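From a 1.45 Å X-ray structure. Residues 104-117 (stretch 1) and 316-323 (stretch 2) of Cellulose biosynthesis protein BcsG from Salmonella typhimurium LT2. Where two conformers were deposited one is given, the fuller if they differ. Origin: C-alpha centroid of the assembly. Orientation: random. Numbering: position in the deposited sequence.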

# COMPACT_ATOMS: atom_id res chain seq x y z
N PRO A 104 6.64 -8.33 5.91
CA PRO A 104 7.45 -7.46 5.05
C PRO A 104 6.59 -6.44 4.31
O PRO A 104 7.07 -5.32 4.09
N ALA A 105 5.35 -6.78 3.93
CA ALA A 105 4.49 -5.80 3.27
C ALA A 105 4.21 -4.62 4.15
O ALA A 105 4.26 -3.46 3.68
N ALA A 106 3.89 -4.88 5.41
CA ALA A 106 3.58 -3.80 6.34
C ALA A 106 4.81 -2.93 6.59
O ALA A 106 4.72 -1.70 6.61
N ILE A 107 5.99 -3.56 6.74
CA ILE A 107 7.20 -2.78 6.94
C ILE A 107 7.49 -1.92 5.71
O ILE A 107 7.85 -0.75 5.85
N ARG A 108 7.32 -2.47 4.50
CA ARG A 108 7.56 -1.69 3.29
C ARG A 108 6.63 -0.46 3.24
O ARG A 108 7.06 0.63 2.89
N LEU A 109 5.36 -0.66 3.57
CA LEU A 109 4.42 0.46 3.59
C LEU A 109 4.79 1.50 4.66
O LEU A 109 4.75 2.71 4.39
N LEU A 110 5.17 1.03 5.85
CA LEU A 110 5.57 1.95 6.91
C LEU A 110 6.86 2.71 6.57
O LEU A 110 7.05 3.85 7.03
N ARG A 111 7.66 2.15 5.65
CA ARG A 111 8.87 2.81 5.18
C ARG A 111 8.67 3.45 3.80
O ARG A 111 9.60 3.60 3.01
N ALA A 112 7.42 3.89 3.51
CA ALA A 112 7.09 4.37 2.16
C ALA A 112 7.85 5.64 1.70
O ALA A 112 7.82 5.93 0.51
N SER A 113 8.45 6.39 2.65
CA SER A 113 9.04 7.68 2.27
C SER A 113 10.44 7.58 1.70
O SER A 113 10.97 8.61 1.27
N CYS A 114 11.01 6.38 1.61
CA CYS A 114 12.25 6.19 0.87
C CYS A 114 12.06 5.11 -0.18
O CYS A 114 11.08 4.37 -0.12
N GLY A 115 12.98 5.03 -1.13
CA GLY A 115 12.90 4.03 -2.18
C GLY A 115 12.96 2.59 -1.66
O GLY A 115 13.18 2.31 -0.47
N GLN A 116 12.70 1.69 -2.57
CA GLN A 116 12.49 0.28 -2.21
C GLN A 116 13.80 -0.41 -1.77
O GLN A 116 14.74 -0.46 -2.56
N PRO A 117 13.80 -1.01 -0.57
CA PRO A 117 14.99 -1.77 -0.13
C PRO A 117 14.94 -3.24 -0.49
O PRO A 117 13.86 -3.81 -0.73
N SER A 316 4.10 1.50 -10.19
CA SER A 316 4.15 2.29 -8.97
C SER A 316 4.34 1.39 -7.77
O SER A 316 4.12 0.16 -7.84
N SER A 317 4.70 2.00 -6.66
CA SER A 317 4.71 1.28 -5.39
C SER A 317 4.59 2.30 -4.26
O SER A 317 4.07 3.43 -4.48
N TYR A 318 5.06 1.92 -3.05
CA TYR A 318 4.81 2.73 -1.85
C TYR A 318 5.29 4.17 -1.95
O TYR A 318 4.68 5.07 -1.35
N LEU A 319 6.39 4.40 -2.67
CA LEU A 319 6.93 5.76 -2.75
C LEU A 319 5.88 6.72 -3.33
O LEU A 319 5.82 7.89 -2.91
N ALA A 320 5.06 6.24 -4.27
CA ALA A 320 4.00 7.10 -4.85
C ALA A 320 2.92 7.46 -3.81
O ALA A 320 2.35 8.57 -3.91
N ILE A 321 2.65 6.57 -2.86
CA ILE A 321 1.72 6.89 -1.77
C ILE A 321 2.32 7.99 -0.89
O ILE A 321 1.67 9.00 -0.60
N SER A 322 3.59 7.83 -0.53
CA SER A 322 4.25 8.85 0.25
C SER A 322 4.24 10.20 -0.48
O SER A 322 4.01 11.26 0.17
N GLU A 323 4.48 10.20 -1.80
CA GLU A 323 4.42 11.47 -2.52
C GLU A 323 3.04 12.10 -2.48
O GLU A 323 2.93 13.32 -2.28

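How does the helical part of stretch 1 meet stretch 2? Mainly through Tyr-318, whose CA-to-CB bond (chi1 m) points toward stretch 1 and which loses more area to the contact than any other residue. Ala-105 approaches sideways, and its CB stays 4.4 Å from Tyr-318 OH. A water links the pair instead, donating a hydrogen bond to Tyr-318 OH at 3.0 Å and a weak one to Ala-105 O at 3.1 Å.

What covers the tyrosine ring? One turn on, Arg-108 C and Leu-109 CA lie over one face, so backbone forms much of the cover. Arg-108 directs CB toward stretch 2, 3.6 Å from Tyr-318 CE2, but its m, t, t chain leads away and the guanidinium NH1 and NH2 both donate hydrogen bonds to Pro-117 O, at 2.9 and 3.0 Å. Leu-109 (t, p) sits sideways and brings CD1 to 3.8 Å from Tyr-318 CD1.

Why can the backbones come so close beyond the helix? At Ala-112 the side chain is a single methyl pointing in, with CB 3.8 Å from Tyr-318 CB and 4.0 Å from Ser-322 CB. The CA atoms of Ala-112 and Tyr-318 are 4.9 Å apart, and Ala-112 O receives a CA-H...O contact from Leu-319 CA at 3.4 Å.

What joins the stretches past Ala-112? Ser-113 (m) and Ser-322 (t) share a direct hydrogen bond, OG to OG at 2.8 Å. Leu-319 (t, p) then extends CD1 to 3.8 Å from Ser-113 O and 3.8 Å from Cys-114 C, meeting backbone while the cysteine side chain points away, bonded covalently to a group elsewhere in the structure. Finally, Gln-116 OE1 and Ser-317 OG, 4.4 Å apart, are bridged by a second water that donates to each atom at 2.7 Å.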

# COMPACT_ATOMS: atom_id res chain seq x y z
CB PRO A 104 8.09 -8.43 4.06
CG PRO A 104 7.89 -9.77 4.60
CD PRO A 104 6.89 -9.77 5.69
CB ALA A 105 3.18 -6.43 2.85
CB ALA A 106 3.05 -4.36 7.64
CB ILE A 107 8.41 -3.71 7.23
CG1 ILE A 107 8.16 -4.56 8.50
CG2 ILE A 107 9.67 -2.88 7.46
CD1 ILE A 107 9.13 -5.72 8.60
CB ARG A 108 7.39 -2.56 2.06
CG ARG A 108 8.52 -3.57 1.88
CD ARG A 108 8.37 -4.42 0.62
NE ARG A 108 9.52 -5.33 0.47
CZ ARG A 108 10.74 -4.95 0.07
NH1 ARG A 108 10.99 -3.69 -0.31
NH2 ARG A 108 11.74 -5.85 0.07
CB LEU A 109 3.01 -0.09 3.85
CG LEU A 109 1.86 0.94 4.00
CD1 LEU A 109 1.77 1.94 2.87
CD2 LEU A 109 0.57 0.15 4.07
CB LEU A 110 5.65 1.25 8.29
CG LEU A 110 4.26 0.76 8.73
CD1 LEU A 110 4.40 -0.25 9.84
CD2 LEU A 110 3.37 1.90 9.17
CB ARG A 111 10.05 1.84 5.19
CG ARG A 111 10.43 1.36 6.58
CD ARG A 111 11.66 0.48 6.53
NE ARG A 111 11.92 -0.07 7.85
CZ ARG A 111 13.02 -0.76 8.15
NH1 ARG A 111 13.96 -0.93 7.21
NH2 ARG A 111 13.16 -1.20 9.41
CB ALA A 112 5.59 4.68 2.06
CB SER A 113 8.99 8.64 3.45
OG SER A 113 7.61 8.87 3.85
CB CYS A 114 13.37 5.72 1.79
SG CYS A 114 13.88 7.02 2.93
CB GLN A 116 11.96 -0.43 -3.45
CG GLN A 116 11.65 -1.89 -3.16
CD GLN A 116 10.82 -2.56 -4.24
OE1 GLN A 116 9.92 -1.94 -4.79
NE2 GLN A 116 11.08 -3.81 -4.50
CB PRO A 117 14.91 -1.68 1.39
CG PRO A 117 13.44 -1.60 1.70
CD PRO A 117 12.84 -0.81 0.54
CB SER A 316 2.81 3.01 -8.80
OG SER A 316 2.54 3.88 -9.91
CB SER A 317 5.99 0.40 -5.28
OG SER A 317 5.84 -0.51 -4.19
CB TYR A 318 5.41 2.07 -0.63
CG TYR A 318 4.89 0.66 -0.47
CD1 TYR A 318 3.57 0.42 -0.06
CD2 TYR A 318 5.70 -0.45 -0.78
CE1 TYR A 318 3.07 -0.88 0.06
CE2 TYR A 318 5.22 -1.75 -0.68
CZ TYR A 318 3.91 -1.96 -0.23
OH TYR A 318 3.41 -3.25 -0.15
CB LEU A 319 8.23 5.80 -3.56
CG LEU A 319 9.05 7.09 -3.47
CD1 LEU A 319 9.58 7.31 -2.05
CD2 LEU A 319 10.19 7.04 -4.48
CB ALA A 320 3.36 6.43 -6.05
CB ILE A 321 1.36 5.65 -0.92
CG1 ILE A 321 0.76 4.53 -1.80
CG2 ILE A 321 0.51 6.02 0.29
CD1 ILE A 321 -0.52 4.89 -2.54
CB SER A 322 5.67 8.40 0.62
OG SER A 322 6.29 9.40 1.41
CB GLU A 323 4.84 11.23 -3.97
CG GLU A 323 4.84 12.48 -4.81
CD GLU A 323 5.78 13.55 -4.36
OE1 GLU A 323 6.81 13.24 -3.73
OE2 GLU A 323 5.49 14.74 -4.68
O HOH W 1 1.56 -3.23 2.25
O HOH W 2 8.36 -0.51 -3.12